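PDB 7E6I: glucose-6-phosphate 1-dehydrogenase from Kluyveromyces lactis, which probably catalyses the NADP+-dependent oxidation of glucose 6-phosphate to 6-phosphogluconolactone, the rate-limiting first step of the oxidative pentose phosphate pathway. Local coordinates for residues 193-198 with 252-258; 332-336 with 474-479. All coordinates share one frame; numbering follows the deposited sequence.

Interaction 1: residues 193-198 with 252-258; sequences LLLMRF and LLTMERP
The carbonyl oxygen of M255 is gripped end-on by both terminal nitrogens of R197, NH2 at 2.8 Å from M255 O and NH1 at 3.0 Å, the oxygen near the guanidinium plane. NH1 also donates to L252 O (2.9 Å), above that carbonyl's plane. The guanidinium is sandwiched: L253 O sits over the centre of one face, and CZ of the F198 ring over the other. The carbonyls belong to the last turn of helix 236-254 and the first residue beyond it, so a side chain from the short helix 193-198 closes the C-terminal end of the long one, where the negative end of the helix dipole would favour a cation. A methionine in place of R197 would probably leave the L252 and M255 carbonyls without these donors and the F198 ring without its polar neighbour. R197 NE lies over one face of F198 near its rim; R257 lies against the opposite face, its CB 3.9 Å from the ring centroid in a CH-pi contact; its chain bends at chi3 (-60°), bringing NH2 back to F198 O at 3.2 Å. L194 CD2 meets M255 SD at 3.9 Å, and L193 CD1 packs on L252 CB and L253 CD2.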
loop_
_atom_site.group_PDB
_atom_site.type_symbol
_atom_site.label_atom_id
_atom_site.label_comp_id
_atom_site.label_asym_id
_atom_site.label_seq_id
_atom_site.Cartn_x
_atom_site.Cartn_y
_atom_site.Cartn_z
ATOM N N LEU A 193 -2.962 7.318 10.819
ATOM C CA LEU A 193 -1.674 7.549 11.468
ATOM C C LEU A 193 -1.400 9.033 11.690
ATOM O O LEU A 193 -0.899 9.424 12.751
ATOM C CB LEU A 193 -0.538 6.916 10.659
ATOM C CG LEU A 193 -0.459 5.386 10.643
ATOM C CD1 LEU A 193 0.669 4.913 9.730
ATOM C CD2 LEU A 193 -0.299 4.816 12.039
ATOM N N LEU A 194 -1.692 9.877 10.700
ATOM C CA LEU A 194 -1.303 11.280 10.816
ATOM C C LEU A 194 -2.057 11.972 11.945
ATOM O O LEU A 194 -1.472 12.712 12.748
ATOM C CB LEU A 194 -1.537 11.995 9.491
ATOM C CG LEU A 194 -0.515 11.652 8.412
ATOM C CD1 LEU A 194 -0.738 12.510 7.185
ATOM C CD2 LEU A 194 0.890 11.843 8.946
ATOM N N LEU A 195 -3.361 11.746 12.021
ATOM C CA LEU A 195 -4.148 12.433 13.038
ATOM C C LEU A 195 -3.845 11.868 14.412
ATOM O O LEU A 195 -3.827 12.604 15.404
ATOM C CB LEU A 195 -5.630 12.309 12.705
ATOM C CG LEU A 195 -6.642 13.178 13.434
ATOM C CD1 LEU A 195 -6.063 14.550 13.837
ATOM C CD2 LEU A 195 -7.858 13.311 12.510
ATOM N N MET A 196 -3.606 10.554 14.481
ATOM C CA MET A 196 -3.211 9.913 15.728
ATOM C C MET A 196 -1.982 10.569 16.334
ATOM O O MET A 196 -1.958 10.871 17.531
ATOM C CB MET A 196 -2.944 8.437 15.482
ATOM C CG MET A 196 -2.991 7.569 16.721
ATOM S SD MET A 196 -2.059 6.051 16.433
ATOM C CE MET A 196 -0.543 6.723 15.748
ATOM N N ARG A 197 -0.938 10.796 15.529
ATOM C CA ARG A 197 0.275 11.354 16.124
ATOM C C ARG A 197 0.202 12.876 16.234
ATOM O O ARG A 197 0.501 13.432 17.294
ATOM C CB ARG A 197 1.540 10.905 15.360
ATOM C CG ARG A 197 1.563 11.193 13.881
ATOM C CD ARG A 197 2.865 10.717 13.166
ATOM N NE ARG A 197 3.986 11.621 13.424
ATOM C CZ ARG A 197 4.791 12.127 12.491
ATOM N NH1 ARG A 197 4.607 11.821 11.205
ATOM N NH2 ARG A 197 5.795 12.931 12.851
ATOM N N PHE A 198 -0.201 13.571 15.165
ATOM C CA PHE A 198 -0.219 15.034 15.190
ATOM C C PHE A 198 -1.383 15.604 15.994
ATOM O O PHE A 198 -1.293 16.742 16.484
ATOM C CB PHE A 198 -0.252 15.596 13.763
ATOM C CG PHE A 198 1.038 15.408 13.004
ATOM C CD1 PHE A 198 2.218 15.949 13.476
ATOM C CD2 PHE A 198 1.069 14.674 11.820
ATOM C CE1 PHE A 198 3.396 15.769 12.792
ATOM C CE2 PHE A 198 2.250 14.498 11.116
ATOM C CZ PHE A 198 3.417 15.052 11.610
ATOM N N LEU A 252 4.775 8.054 6.638
ATOM C CA LEU A 252 3.716 8.650 7.438
ATOM C C LEU A 252 4.110 8.780 8.907
ATOM O O LEU A 252 3.610 9.675 9.595
ATOM C CB LEU A 252 2.454 7.821 7.294
ATOM C CG LEU A 252 1.911 7.808 5.869
ATOM C CD1 LEU A 252 0.851 6.719 5.687
ATOM C CD2 LEU A 252 1.355 9.195 5.532
ATOM N N LEU A 253 4.984 7.897 9.414
ATOM C CA LEU A 253 5.395 7.945 10.815
ATOM C C LEU A 253 6.501 8.950 11.084
ATOM O O LEU A 253 6.687 9.352 12.241
ATOM C CB LEU A 253 5.893 6.575 11.276
ATOM C CG LEU A 253 4.885 5.432 11.301
ATOM C CD1 LEU A 253 5.629 4.080 11.384
ATOM C CD2 LEU A 253 3.890 5.590 12.445
ATOM N N THR A 254 7.260 9.345 10.057
ATOM C CA THR A 254 8.429 10.186 10.269
ATOM C C THR A 254 8.309 11.585 9.675
ATOM O O THR A 254 9.118 12.451 10.028
ATOM C CB THR A 254 9.692 9.515 9.693
ATOM O OG1 THR A 254 9.495 9.241 8.302
ATOM C CG2 THR A 254 10.017 8.203 10.406
ATOM N N MET A 255 7.348 11.833 8.778
ATOM C CA MET A 255 7.284 13.154 8.160
ATOM C C MET A 255 6.953 14.221 9.190
ATOM O O MET A 255 6.448 13.933 10.279
ATOM C CB MET A 255 6.225 13.216 7.064
ATOM C CG MET A 255 4.798 13.057 7.574
ATOM S SD MET A 255 3.602 12.733 6.274
ATOM C CE MET A 255 2.778 14.336 6.244
ATOM N N GLU A 256 7.222 15.471 8.824
ATOM C CA GLU A 256 6.737 16.607 9.600
ATOM C C GLU A 256 5.279 16.898 9.253
ATOM O O GLU A 256 4.705 16.337 8.308
ATOM C CB GLU A 256 7.573 17.857 9.345
ATOM C CG GLU A 256 9.065 17.689 9.615
ATOM C CD GLU A 256 9.386 17.474 11.092
ATOM O OE1 GLU A 256 8.764 18.146 11.958
ATOM O OE2 GLU A 256 10.269 16.636 11.387
ATOM N N ARG A 257 4.686 17.796 10.032
ATOM C CA ARG A 257 3.263 18.086 9.908
ATOM C C ARG A 257 3.010 18.876 8.629
ATOM O O ARG A 257 3.715 19.849 8.360
ATOM C CB ARG A 257 2.775 18.872 11.133
ATOM C CG ARG A 257 1.331 19.384 11.061
ATOM C CD ARG A 257 1.069 20.518 12.071
ATOM N NE ARG A 257 1.312 20.042 13.425
ATOM C CZ ARG A 257 0.375 19.519 14.216
ATOM N NH1 ARG A 257 -0.889 19.443 13.790
ATOM N NH2 ARG A 257 0.698 19.077 15.438
ATOM N N PRO A 258 2.048 18.484 7.812
ATOM C CA PRO A 258 1.712 19.315 6.648
ATOM C C PRO A 258 1.262 20.693 7.110
ATOM O O PRO A 258 0.487 20.829 8.062
ATOM C CB PRO A 258 0.594 18.534 5.944
ATOM C CG PRO A 258 0.458 17.210 6.656
ATOM C CD PRO A 258 1.261 17.240 7.913
#

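Interaction 2: residues 332-336 with 474-479; sequences PIVMR and FLADHG
V334 CG1 meets the F474 ring at its edge, in the ring plane, while H478 CE1 lies over the centre of one face. The H478 imidazole has F474 CE2 over one face, offset toward the rim, and F474 O at its edge, near the ring plane. H478 ND1 donates to that oxygen at 2.6 Å (N-H...O 158°), and NE2 is bonded to D284, so both ring nitrogens are engaged and the rotation of the imidazole is fixed.

V334 reaches this pair with both methyls. CG1 stands anti to the backbone N (chi1 173°), which directs it toward F474 and L475 CD2, while CG2 presses on H478 CG at 3.6 Å and on F474 CE2 at 3.9 Å. P332 flanks the same histidine: its CG lies 3.3 Å from H478 O, and a water lies within hydrogen-bonding distance of P332 O (2.8 Å) and H478 O (3.0 Å), linking the two backbones. Further along the strand, R336 lays its guanidinium against L475, whose CD1 sits over one face, 3.7 Å from R336 NE; NE itself bonds to Q216.

The contact sets the end of helix 471-476 and the type I turn A476-G479 against strand 333-338 of the large mixed sheet in the C-terminal domain. The alternation of the strand turns V334 and R336 to this side, as P332 is just ahead of them, while I333 and M335 face helix 236-254. R336 probably contributes to the second NADP+ binding site, as in related enzymes, near K345 and R349. With no direct hydrogen bond between the segments, their union rests on apolar packing and one shared water, and the leucine-backed arginine is consistent with a guanidinium held in place for an anionic cofactor.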
loop_
_atom_site.group_PDB
_atom_site.type_symbol
_atom_site.label_atom_id
_atom_site.label_comp_id
_atom_site.label_asym_id
_atom_site.label_seq_id
_atom_site.Cartn_x
_atom_site.Cartn_y
_atom_site.Cartn_z
ATOM N N PRO A 332 17.692 4.649 15.422
ATOM C CA PRO A 332 17.768 3.510 14.496
ATOM C C PRO A 332 16.368 3.075 14.082
ATOM O O PRO A 332 15.496 2.874 14.927
ATOM C CB PRO A 332 18.484 2.422 15.306
ATOM C CG PRO A 332 18.556 2.934 16.726
ATOM C CD PRO A 332 17.841 4.243 16.825
ATOM N N ILE A 333 16.161 2.939 12.773
ATOM C CA ILE A 333 14.889 2.517 12.202
ATOM C C ILE A 333 15.085 1.172 11.512
ATOM O O ILE A 333 16.064 0.982 10.782
ATOM C CB ILE A 333 14.369 3.574 11.223
ATOM C CG1 ILE A 333 14.045 4.851 11.982
ATOM C CG2 ILE A 333 13.180 3.067 10.428
ATOM C CD1 ILE A 333 13.978 6.047 11.075
ATOM N N VAL A 334 14.174 0.231 11.743
ATOM C CA VAL A 334 14.237 -1.062 11.077
ATOM C C VAL A 334 12.930 -1.310 10.335
ATOM O O VAL A 334 11.836 -1.143 10.897
ATOM C CB VAL A 334 14.524 -2.205 12.065
ATOM C CG1 VAL A 334 14.405 -3.563 11.351
ATOM C CG2 VAL A 334 15.901 -2.053 12.672
ATOM N N MET A 335 13.042 -1.713 9.076
ATOM C CA MET A 335 11.931 -2.302 8.340
ATOM C C MET A 335 12.254 -3.771 8.145
ATOM O O MET A 335 13.371 -4.112 7.746
ATOM C CB MET A 335 11.730 -1.624 6.989
ATOM C CG MET A 335 10.911 -0.338 7.051
ATOM S SD MET A 335 10.627 0.375 5.400
ATOM C CE MET A 335 11.289 -0.936 4.381
ATOM N N ARG A 336 11.296 -4.639 8.436
ATOM C CA ARG A 336 11.540 -6.064 8.287
ATOM C C ARG A 336 10.295 -6.734 7.723
ATOM O O ARG A 336 9.181 -6.489 8.193
ATOM C CB ARG A 336 11.975 -6.704 9.618
ATOM C CG ARG A 336 11.011 -6.573 10.802
ATOM C CD ARG A 336 11.739 -7.044 12.071
ATOM N NE ARG A 336 11.097 -6.714 13.348
ATOM C CZ ARG A 336 10.218 -7.504 13.961
ATOM N NH1 ARG A 336 9.875 -8.651 13.397
ATOM N NH2 ARG A 336 9.688 -7.163 15.135
ATOM N N PHE A 474 19.817 -8.471 15.710
ATOM C CA PHE A 474 19.716 -7.301 14.839
ATOM C C PHE A 474 18.862 -6.207 15.484
ATOM O O PHE A 474 19.229 -5.023 15.461
ATOM C CB PHE A 474 19.143 -7.737 13.483
ATOM C CG PHE A 474 19.196 -6.677 12.398
ATOM C CD1 PHE A 474 20.313 -6.547 11.581
ATOM C CD2 PHE A 474 18.102 -5.846 12.159
ATOM C CE1 PHE A 474 20.356 -5.587 10.571
ATOM C CE2 PHE A 474 18.138 -4.886 11.148
ATOM C CZ PHE A 474 19.264 -4.759 10.354
ATOM N N LEU A 475 17.727 -6.584 16.080
ATOM C CA LEU A 475 16.861 -5.583 16.698
ATOM C C LEU A 475 17.541 -4.939 17.901
ATOM O O LEU A 475 17.534 -3.715 18.050
ATOM C CB LEU A 475 15.525 -6.208 17.089
ATOM C CG LEU A 475 14.742 -6.748 15.880
ATOM C CD1 LEU A 475 13.357 -7.291 16.260
ATOM C CD2 LEU A 475 14.632 -5.692 14.795
ATOM N N ALA A 476 18.159 -5.748 18.762
ATOM C CA ALA A 476 18.855 -5.188 19.913
ATOM C C ALA A 476 20.030 -4.324 19.491
ATOM O O ALA A 476 20.397 -3.395 20.208
ATOM C CB ALA A 476 19.304 -6.311 20.848
ATOM N N ASP A 477 20.601 -4.593 18.330
ATOM C CA ASP A 477 21.613 -3.725 17.750
ATOM C C ASP A 477 21.036 -2.424 17.219
ATOM O O ASP A 477 21.799 -1.503 16.913
ATOM C CB ASP A 477 22.294 -4.454 16.599
ATOM C CG ASP A 477 23.778 -4.413 16.683
ATOM O OD1 ASP A 477 24.339 -3.316 16.927
ATOM O OD2 ASP A 477 24.378 -5.492 16.490
ATOM N N HIS A 478 19.721 -2.335 17.056
ATOM C CA HIS A 478 19.082 -1.131 16.541
ATOM C C HIS A 478 18.203 -0.482 17.599
ATOM O O HIS A 478 17.133 0.060 17.307
ATOM C CB HIS A 478 18.286 -1.442 15.282
ATOM C CG HIS A 478 19.153 -1.748 14.110
ATOM N ND1 HIS A 478 19.848 -2.934 14.000
ATOM C CD2 HIS A 478 19.487 -1.009 13.029
ATOM C CE1 HIS A 478 20.550 -2.923 12.880
ATOM N NE2 HIS A 478 20.358 -1.759 12.280
ATOM N N GLY A 479 18.653 -0.546 18.845
ATOM C CA GLY A 479 18.061 0.240 19.900
ATOM C C GLY A 479 16.863 -0.369 20.572
ATOM O O GLY A 479 16.286 0.270 21.460
HETATM O O HOH W 1 14.831 0.138 15.317
#

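Both contacts belong to the C-terminal domain and lie about 21 Å apart between centres, their nearest atoms about 5 Å apart. Helix 236-254 relates them: interaction 1 lies at its C-terminal end, whereas interaction 2 lies across the mixed sheet from it, on the opposite side of strand 333-338. Both are partly buried; interaction 1 also reaches the surface at R257, and interaction 2 is farther from the chain centre (22 Å against 17 Å, centre to centre). Their chemistry differs with the elements they join. At the helix end, carbonyls lacking helical partners draw direct arginine bonds; on the sheet, strand side chains meet a helix and turn mostly through apolar groups, and no facing carbonyl grips the arginine.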